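Lmo2349 protein (PDB 4GVO) probably binds L-cystine or a related amino acid outside the cell membrane and delivers it to an ABC importer as the solute-binding component. Local coordinates at residues 9-14 with 69-74; 91-96 with 195-200; 103-108 with 185-190. One frame throughout, in Å; residues are numbered along the deposited sequence.

Interaction 1 of 3, residues 9-14 with 69-74; sequences QTITVG and KVDIVA
I11 and I72 meet through methyl groups, I11 CG2 lying 3.8 Å from I72 CD1. I11 CG2 is anti to the backbone N, and the CB of D71 also packs against it. Two residues on, V13 turns CG1 to the CB of A74, 4.0 Å away, and its CG2 sits more loosely over I72 CB. V13 and I72 lie on the same side of the sheet, and F200 packs against both I72 and A74 there. On the other side V70 CG1 rests against the N and CA of G14, where there is no side chain to intervene. The backbones pair in parallel, V13 with I72 and G14 with V73: G14 N donates to I72 O and A74 N donates to G14 O (3.0 Å). This is the parallel pairing expected of the beta-alpha-beta core of a periplasmic-binding-protein lobe, with strand 49-55 bonded to the other edge of strand 9-15 and helix 61-66 packed against V70 and V73. Where the pairing begins, T12 O accepts two N-H groups, D71 N at 2.8 Å and I72 N at 3.2 Å. D71 returns the bond with its carboxylate: OD2 takes T12 N at 2.9 Å, nearly straight (175° at the hydrogen), on its anti side and 24° out of the carboxylate plane. CG lies beside the backbone N of D71 (chi1 -54°), on the way to T12 N. At the outer edge a water donates to D71 OD2, 2.7 Å away, and is hydrogen-bonded to T12 OG1 as well.

Interaction 2 of 3, residues 91-96 with 195-200; sequences DVAYNN and NAKVYF
A water bridges Y94 OH and Y199 O, donating to both, at 2.7 Å from Y94 OH; the phenol is also hydrogen-bonded to D35. The Y94 ring is held between two apolar groups. V198 CG1 makes a CH-pi contact over one face, offset toward the rim and 3.7 Å from the ring centroid, while F200 forms an offset stack, centroids 4.5 Å apart and planes at 27°, with Y94 CE1 above the centre of the F200 ring. Y94 CG lies between its own backbone N and carbonyl carbon (chi1 69°), which starts the ring on the side where V198 and F200 lie. A second CH-pi contact involves Y199: A93 CB stands over its face, 4.1 Å from the centroid, and D91 O reaches the ring edge in plane. Between these groups the backbones join by two bonds, Y94 N to V198 O and V198 N to N95 O, each 2.9 Å. Further on, N96 and K197 run side by side, pointing the same way, N96 ND2 3.8 Å from K197 CG; N96 OD1 is bonded to K240 NZ and K197 NZ to the carbonyl O of Y243. N95 CB packs on V198 CB, and N95 ND2 is hydrogen-bonded to OE1 of Q76, a residue of the ligand pocket. Two antiparallel segments passing beside the bound amino acid are consistent with the interlobe hinge of a family 3 solute-binding protein.

Interaction 3 of 3, residues 103-108 with 185-190; sequences VLDSNN and KEKVVG
V103 and K187 pair their backbones as an antiparallel hydrogen-bonded pair, V103 N donating to K187 O at 2.9 Å and K187 N to V103 O at 2.8 Å. L104 and E186 follow as a non-hydrogen-bonded pair, and E186 CA also makes a CA-H...O contact with V103 O. The last backbone bond, D105 N to K185 O, forms where segment 103-108 leaves the strand. It makes a type I beta turn from L104 to N107, closed by N107 N donating to L104 O.

Polar side-chain bonds centre on K187. Its CG takes the position between backbone N and carbonyl carbon (chi1 73°), and from there the chain runs extended across the turn. NZ donates to D105 O and to N108 OD1, 2.8 Å from each; the first donor is tilted 30° from the carbonyl plane and the second lies above the plane of the amide C=O. The ammonium thus ties D105 to N108 across the turn. D105 OD1 is 4.7 Å from K187 NZ, so the opposite charges probably attract without contact, and a water donates to D105 OD1 and to E186 O.

Apolar contacts are fewer. V103 CG2 meets V189 CG1 at 3.7 Å, the two side chains crossing at about a right angle, and K187 CG packs against the same V103 methyl. On the opposite side of strand 186-189, E186 turns toward A157 and L160 of helix 156-162. The whole is a strand end followed by a beta turn clasped by a lysine, at the margin of the mixed sheet in the family 3 binding-protein fold.

In the fold
All three contacts reach one mixed sheet. Interaction 1 closes first along the chain; interaction 2 opens later, and interaction 3 is nested inside the loop it closes. Interactions 1 and 2 have centres about 18 Å apart and touch, A74 meeting Y94, since strands 72-73 and 191-202 are neighbours. Interactions 2 and 3 share strand 95-104, and strand 186-189 is followed, after a corner at G190, by 191-202, yet their centres are about 26 Å apart. Interactions 1 and 3 lie on opposite sides of the chain's centre, about 37 Å between centres. Interaction 2, nearest the bound ligand, therefore lies in the connection between the regions held by the other two, consistent with a two-lobed binding protein.

Interaction 1 of 3, residues 9-14 with 69-74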
loop_
_atom_site.group_PDB
_atom_site.type_symbol
_atom_site.label_atom_id
_atom_site.label_comp_id
_atom_site.label_asym_id
_atom_site.label_seq_id
_atom_site.Cartn_x
_atom_site.Cartn_y
_atom_site.Cartn_z
ATOM N N GLN A 9 20.941 18.129 -0.072
ATOM C CA GLN A 9 20.799 17.077 -1.092
ATOM C C GLN A 9 19.332 16.892 -1.486
ATOM O O GLN A 9 18.471 16.699 -0.637
ATOM C CB GLN A 9 21.337 15.748 -0.565
ATOM C CG GLN A 9 21.414 14.630 -1.613
ATOM C CD GLN A 9 21.890 13.289 -1.055
ATOM O OE1 GLN A 9 22.514 13.230 0.005
ATOM N NE2 GLN A 9 21.595 12.201 -1.778
ATOM N N THR A 10 19.053 16.906 -2.795
ATOM C CA THR A 10 17.691 16.652 -3.298
ATOM C C THR A 10 17.459 15.161 -3.379
ATOM O O THR A 10 18.250 14.421 -3.955
ATOM C CB THR A 10 17.463 17.290 -4.681
ATOM O OG1 THR A 10 17.677 18.696 -4.547
ATOM C CG2 THR A 10 16.075 17.018 -5.190
ATOM N N ILE A 11 16.340 14.736 -2.804
ATOM C CA ILE A 11 15.929 13.336 -2.769
ATOM C C ILE A 11 14.640 13.238 -3.546
ATOM O O ILE A 11 13.709 13.965 -3.269
ATOM C CB ILE A 11 15.683 12.881 -1.297
ATOM C CG1 ILE A 11 16.962 13.068 -0.453
ATOM C CG2 ILE A 11 15.161 11.468 -1.251
ATOM C CD1 ILE A 11 18.222 12.410 -1.022
ATOM N N THR A 12 14.603 12.337 -4.515
ATOM C CA THR A 12 13.407 12.091 -5.306
ATOM C C THR A 12 12.639 10.893 -4.774
ATOM O O THR A 12 13.183 9.805 -4.628
ATOM C CB THR A 12 13.740 11.891 -6.792
ATOM O OG1 THR A 12 14.442 13.072 -7.245
ATOM C CG2 THR A 12 12.490 11.700 -7.648
ATOM N N VAL A 13 11.398 11.149 -4.431
ATOM C CA VAL A 13 10.485 10.160 -3.862
ATOM C C VAL A 13 9.467 9.733 -4.894
ATOM O O VAL A 13 8.652 10.541 -5.349
ATOM C CB VAL A 13 9.751 10.769 -2.634
ATOM C CG1 VAL A 13 8.852 9.732 -1.966
ATOM C CG2 VAL A 13 10.746 11.362 -1.629
ATOM N N GLY A 14 9.480 8.461 -5.266
ATOM C CA GLY A 14 8.451 7.929 -6.105
ATOM C C GLY A 14 7.198 7.634 -5.315
ATOM O O GLY A 14 7.265 7.018 -4.254
ATOM N N LYS A 69 16.113 5.756 -10.670
ATOM C CA LYS A 69 15.417 6.954 -11.152
ATOM C C LYS A 69 14.583 7.677 -10.070
ATOM O O LYS A 69 14.084 8.785 -10.286
ATOM C CB LYS A 69 14.605 6.614 -12.407
ATOM C CG LYS A 69 15.504 6.275 -13.615
ATOM C CD LYS A 69 14.697 5.668 -14.755
ATOM C CE LYS A 69 15.591 5.225 -15.914
ATOM N NZ LYS A 69 14.900 4.249 -16.805
ATOM N N VAL A 70 14.396 6.991 -8.944
ATOM C CA VAL A 70 13.966 7.601 -7.697
ATOM C C VAL A 70 14.927 7.112 -6.583
ATOM O O VAL A 70 15.597 6.092 -6.738
ATOM C CB VAL A 70 12.509 7.287 -7.343
ATOM C CG1 VAL A 70 11.525 7.879 -8.401
ATOM C CG2 VAL A 70 12.301 5.797 -7.118
ATOM N N ASP A 71 14.982 7.846 -5.476
ATOM C CA ASP A 71 15.775 7.496 -4.325
ATOM C C ASP A 71 15.036 6.756 -3.227
ATOM O O ASP A 71 15.634 5.979 -2.471
ATOM C CB ASP A 71 16.427 8.755 -3.739
ATOM C CG ASP A 71 17.229 9.546 -4.774
ATOM O OD1 ASP A 71 18.069 8.934 -5.484
ATOM O OD2 ASP A 71 17.021 10.789 -4.909
ATOM N N ILE A 72 13.741 6.990 -3.134
ATOM C CA ILE A 72 12.870 6.401 -2.123
ATOM C C ILE A 72 11.554 6.139 -2.763
ATOM O O ILE A 72 11.145 6.929 -3.630
ATOM C CB ILE A 72 12.591 7.389 -0.961
ATOM C CG1 ILE A 72 13.883 7.763 -0.256
ATOM C CG2 ILE A 72 11.579 6.807 0.031
ATOM C CD1 ILE A 72 13.705 8.691 0.952
ATOM N N VAL A 73 10.880 5.080 -2.319
ATOM C CA VAL A 73 9.470 4.846 -2.720
ATOM C C VAL A 73 8.613 4.929 -1.466
ATOM O O VAL A 73 8.962 4.319 -0.427
ATOM C CB VAL A 73 9.317 3.490 -3.426
ATOM C CG1 VAL A 73 7.846 3.096 -3.578
ATOM C CG2 VAL A 73 10.000 3.540 -4.795
ATOM N N ALA A 74 7.510 5.668 -1.588
ATOM C CA ALA A 74 6.471 5.804 -0.537
ATOM C C ALA A 74 5.121 5.482 -1.129
ATOM O O ALA A 74 4.599 6.281 -1.894
ATOM C CB ALA A 74 6.466 7.236 0.001
HETATM O O HOH W 1 17.223 12.781 -6.787
#

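Interaction 2 of 3, residues 91-96 with 195-200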
loop_
_atom_site.group_PDB
_atom_site.type_symbol
_atom_site.label_atom_id
_atom_site.label_comp_id
_atom_site.label_asym_id
_atom_site.label_seq_id
_atom_site.Cartn_x
_atom_site.Cartn_y
_atom_site.Cartn_z
ATOM N N ASP A 91 14.027 1.255 9.241
ATOM C CA ASP A 91 13.706 0.464 10.448
ATOM C C ASP A 91 12.376 0.781 11.081
ATOM O O ASP A 91 11.820 -0.066 11.807
ATOM C CB ASP A 91 14.776 0.638 11.549
ATOM C CG ASP A 91 16.060 -0.158 11.285
ATOM O OD1 ASP A 91 16.180 -0.874 10.276
ATOM O OD2 ASP A 91 16.979 -0.064 12.125
ATOM N N VAL A 92 11.861 1.990 10.864
ATOM C CA VAL A 92 10.680 2.431 11.591
ATOM C C VAL A 92 9.432 2.337 10.701
ATOM O O VAL A 92 9.337 3.028 9.691
ATOM C CB VAL A 92 10.880 3.853 12.130
ATOM C CG1 VAL A 92 9.638 4.320 12.880
ATOM C CG2 VAL A 92 12.148 3.930 13.019
ATOM N N ALA A 93 8.463 1.515 11.075
ATOM C CA ALA A 93 7.241 1.346 10.287
ATOM C C ALA A 93 6.335 2.550 10.464
ATOM O O ALA A 93 6.362 3.252 11.516
ATOM C CB ALA A 93 6.502 0.092 10.777
ATOM N N TYR A 94 5.515 2.821 9.455
ATOM C CA TYR A 94 4.534 3.867 9.571
ATOM C C TYR A 94 3.083 3.464 9.275
ATOM O O TYR A 94 2.185 4.313 9.251
ATOM C CB TYR A 94 4.956 5.106 8.797
ATOM C CG TYR A 94 4.969 5.015 7.277
ATOM C CD1 TYR A 94 6.112 4.614 6.586
ATOM C CD2 TYR A 94 3.842 5.339 6.521
ATOM C CE1 TYR A 94 6.149 4.577 5.209
ATOM C CE2 TYR A 94 3.870 5.343 5.147
ATOM C CZ TYR A 94 5.036 4.976 4.478
ATOM O OH TYR A 94 5.130 4.949 3.117
ATOM N N ASN A 95 2.835 2.173 9.124
ATOM C CA ASN A 95 1.465 1.645 9.070
ATOM C C ASN A 95 1.545 0.114 9.242
ATOM O O ASN A 95 2.643 -0.454 9.136
ATOM C CB ASN A 95 0.725 1.987 7.758
ATOM C CG ASN A 95 -0.765 1.954 7.915
ATOM O OD1 ASN A 95 -1.275 1.814 9.049
ATOM N ND2 ASN A 95 -1.475 2.069 6.820
ATOM N N ASN A 96 0.396 -0.493 9.456
ATOM C CA ASN A 96 0.172 -1.940 9.343
ATOM C C ASN A 96 -0.694 -2.182 8.087
ATOM O O ASN A 96 -1.598 -1.416 7.833
ATOM C CB ASN A 96 -0.730 -2.451 10.502
ATOM C CG ASN A 96 -0.116 -2.298 11.834
ATOM O OD1 ASN A 96 -0.688 -1.649 12.707
ATOM N ND2 ASN A 96 1.058 -2.830 11.995
ATOM N N ASN A 195 0.632 -10.140 7.341
ATOM C CA ASN A 195 0.581 -9.077 8.335
ATOM C C ASN A 195 1.884 -8.248 8.337
ATOM O O ASN A 195 2.458 -7.981 9.391
ATOM C CB ASN A 195 0.281 -9.615 9.740
ATOM C CG ASN A 195 -0.145 -8.517 10.699
ATOM O OD1 ASN A 195 -0.600 -7.433 10.280
ATOM N ND2 ASN A 195 0.045 -8.754 11.973
ATOM N N ALA A 196 2.332 -7.858 7.139
ATOM C CA ALA A 196 3.509 -7.006 6.972
ATOM C C ALA A 196 3.247 -5.594 7.455
ATOM O O ALA A 196 2.116 -5.061 7.326
ATOM C CB ALA A 196 3.953 -6.990 5.527
ATOM N N LYS A 197 4.271 -4.966 8.008
ATOM C CA LYS A 197 4.200 -3.528 8.256
ATOM C C LYS A 197 4.694 -2.762 7.019
ATOM O O LYS A 197 5.280 -3.334 6.112
ATOM C CB LYS A 197 5.014 -3.184 9.501
ATOM C CG LYS A 197 4.510 -3.821 10.790
ATOM C CD LYS A 197 5.295 -3.434 12.040
ATOM C CE LYS A 197 4.687 -4.145 13.262
ATOM N NZ LYS A 197 5.348 -3.703 14.482
ATOM N N VAL A 198 4.451 -1.459 7.042
ATOM C CA VAL A 198 4.698 -0.536 5.937
ATOM C C VAL A 198 5.922 0.323 6.279
ATOM O O VAL A 198 6.023 0.877 7.392
ATOM C CB VAL A 198 3.459 0.346 5.718
ATOM C CG1 VAL A 198 3.797 1.617 4.905
ATOM C CG2 VAL A 198 2.327 -0.465 5.054
ATOM N N TYR A 199 6.824 0.431 5.315
ATOM C CA TYR A 199 8.045 1.163 5.431
ATOM C C TYR A 199 8.341 1.892 4.118
ATOM O O TYR A 199 7.772 1.577 3.085
ATOM C CB TYR A 199 9.216 0.224 5.712
ATOM C CG TYR A 199 9.083 -0.700 6.896
ATOM C CD1 TYR A 199 8.394 -1.910 6.787
ATOM C CD2 TYR A 199 9.670 -0.396 8.104
ATOM C CE1 TYR A 199 8.287 -2.781 7.836
ATOM C CE2 TYR A 199 9.544 -1.242 9.172
ATOM C CZ TYR A 199 8.856 -2.448 9.027
ATOM O OH TYR A 199 8.761 -3.309 10.077
ATOM N N PHE A 200 9.300 2.810 4.158
ATOM C CA PHE A 200 9.899 3.334 2.934
ATOM C C PHE A 200 10.885 2.328 2.337
ATOM O O PHE A 200 11.489 1.534 3.067
ATOM C CB PHE A 200 10.605 4.659 3.189
ATOM C CG PHE A 200 9.691 5.711 3.741
ATOM C CD1 PHE A 200 8.762 6.299 2.921
ATOM C CD2 PHE A 200 9.738 6.109 5.092
ATOM C CE1 PHE A 200 7.901 7.248 3.384
ATOM C CE2 PHE A 200 8.827 7.045 5.581
ATOM C CZ PHE A 200 7.929 7.643 4.720
HETATM O O HOH W 2 5.978 2.972 1.477
HETATM O O HOH W 3 0.915 -5.203 10.026
#

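Interaction 3 of 3, residues 103-108 with 185-190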
loop_
_atom_site.group_PDB
_atom_site.type_symbol
_atom_site.label_atom_id
_atom_site.label_comp_id
_atom_site.label_asym_id
_atom_site.label_seq_id
_atom_site.Cartn_x
_atom_site.Cartn_y
_atom_site.Cartn_z
ATOM N N VAL A 103 -14.462 -9.360 -0.703
ATOM C CA VAL A 103 -15.550 -9.757 -1.583
ATOM C C VAL A 103 -16.670 -8.715 -1.561
ATOM O O VAL A 103 -16.672 -7.797 -0.754
ATOM C CB VAL A 103 -16.106 -11.129 -1.150
ATOM C CG1 VAL A 103 -15.047 -12.234 -1.302
ATOM C CG2 VAL A 103 -16.659 -11.054 0.283
ATOM N N LEU A 104 -17.616 -8.844 -2.483
ATOM C CA LEU A 104 -18.871 -8.068 -2.370
ATOM C C LEU A 104 -19.551 -8.357 -1.035
ATOM O O LEU A 104 -19.553 -9.485 -0.550
ATOM C CB LEU A 104 -19.807 -8.482 -3.441
ATOM C CG LEU A 104 -19.723 -7.959 -4.782
ATOM C CD1 LEU A 104 -21.005 -8.505 -5.478
ATOM C CD2 LEU A 104 -19.677 -6.426 -4.794
ATOM N N ASP A 105 -20.166 -7.347 -0.446
ATOM C CA ASP A 105 -20.764 -7.509 0.863
ATOM C C ASP A 105 -21.820 -8.619 0.893
ATOM O O ASP A 105 -21.977 -9.300 1.909
ATOM C CB ASP A 105 -21.373 -6.184 1.324
ATOM C CG ASP A 105 -21.861 -6.256 2.720
ATOM O OD1 ASP A 105 -21.031 -6.219 3.648
ATOM O OD2 ASP A 105 -23.092 -6.390 2.880
ATOM N N SER A 106 -22.494 -8.833 -0.238
ATOM C CA SER A 106 -23.549 -9.877 -0.317
ATOM C C SER A 106 -22.990 -11.311 -0.405
ATOM O O SER A 106 -23.739 -12.293 -0.322
ATOM C CB SER A 106 -24.466 -9.599 -1.529
ATOM O OG SER A 106 -23.724 -9.636 -2.730
ATOM N N ASN A 107 -21.693 -11.439 -0.677
ATOM C CA ASN A 107 -21.111 -12.765 -0.983
ATOM C C ASN A 107 -20.615 -13.430 0.298
ATOM O O ASN A 107 -19.727 -12.890 0.978
ATOM C CB ASN A 107 -19.986 -12.598 -1.979
ATOM C CG ASN A 107 -19.477 -13.906 -2.562
ATOM O OD1 ASN A 107 -19.956 -14.991 -2.185
ATOM N ND2 ASN A 107 -18.501 -13.807 -3.476
ATOM N N ASN A 108 -21.229 -14.554 0.659
ATOM C CA ASN A 108 -20.807 -15.366 1.783
ATOM C C ASN A 108 -20.252 -16.724 1.375
ATOM O O ASN A 108 -20.100 -17.629 2.204
ATOM C CB ASN A 108 -21.972 -15.510 2.737
ATOM C CG ASN A 108 -22.365 -14.159 3.321
ATOM O OD1 ASN A 108 -21.539 -13.533 3.977
ATOM N ND2 ASN A 108 -23.602 -13.709 3.084
ATOM N N LYS A 185 -20.235 -2.047 -2.266
ATOM C CA LYS A 185 -19.714 -2.329 -0.894
ATOM C C LYS A 185 -18.921 -3.613 -0.881
ATOM O O LYS A 185 -19.388 -4.665 -1.339
ATOM C CB LYS A 185 -20.867 -2.432 0.103
ATOM C CG LYS A 185 -21.813 -1.247 0.140
ATOM C CD LYS A 185 -21.147 0.081 0.486
ATOM C CE LYS A 185 -22.244 1.149 0.586
ATOM N NZ LYS A 185 -21.703 2.473 0.972
ATOM N N GLU A 186 -17.732 -3.522 -0.309
ATOM C CA GLU A 186 -16.841 -4.656 -0.147
ATOM C C GLU A 186 -16.719 -4.994 1.306
ATOM O O GLU A 186 -17.010 -4.192 2.199
ATOM C CB GLU A 186 -15.472 -4.302 -0.673
ATOM C CG GLU A 186 -15.457 -4.066 -2.172
ATOM C CD GLU A 186 -14.099 -3.649 -2.700
ATOM O OE1 GLU A 186 -13.132 -3.649 -1.926
ATOM O OE2 GLU A 186 -14.003 -3.214 -3.877
ATOM N N LYS A 187 -16.325 -6.224 1.578
ATOM C CA LYS A 187 -16.041 -6.652 2.972
ATOM C C LYS A 187 -14.839 -7.597 2.971
ATOM O O LYS A 187 -14.671 -8.383 2.034
ATOM C CB LYS A 187 -17.267 -7.270 3.649
ATOM C CG LYS A 187 -17.628 -8.640 3.150
ATOM C CD LYS A 187 -18.854 -9.185 3.849
ATOM C CE LYS A 187 -19.249 -10.516 3.235
ATOM N NZ LYS A 187 -20.577 -10.921 3.757
ATOM N N VAL A 188 -14.049 -7.546 4.046
ATOM C CA VAL A 188 -13.019 -8.569 4.266
ATOM C C VAL A 188 -13.672 -9.831 4.813
ATOM O O VAL A 188 -14.688 -9.777 5.546
ATOM C CB VAL A 188 -11.885 -8.063 5.222
ATOM C CG1 VAL A 188 -11.141 -6.897 4.577
ATOM C CG2 VAL A 188 -12.404 -7.699 6.611
ATOM N N VAL A 189 -13.114 -10.975 4.438
ATOM C CA VAL A 189 -13.585 -12.276 4.901
ATOM C C VAL A 189 -12.376 -13.116 5.254
ATOM O O VAL A 189 -11.286 -12.918 4.734
ATOM C CB VAL A 189 -14.482 -13.008 3.887
ATOM C CG1 VAL A 189 -15.790 -12.251 3.677
ATOM C CG2 VAL A 189 -13.777 -13.264 2.576
ATOM N N GLY A 190 -12.570 -14.113 6.094
ATOM C CA GLY A 190 -11.545 -15.099 6.285
ATOM C C GLY A 190 -10.403 -14.619 7.143
ATOM O O GLY A 190 -10.456 -13.577 7.837
HETATM O O HOH W 4 -19.193 -4.099 3.797
#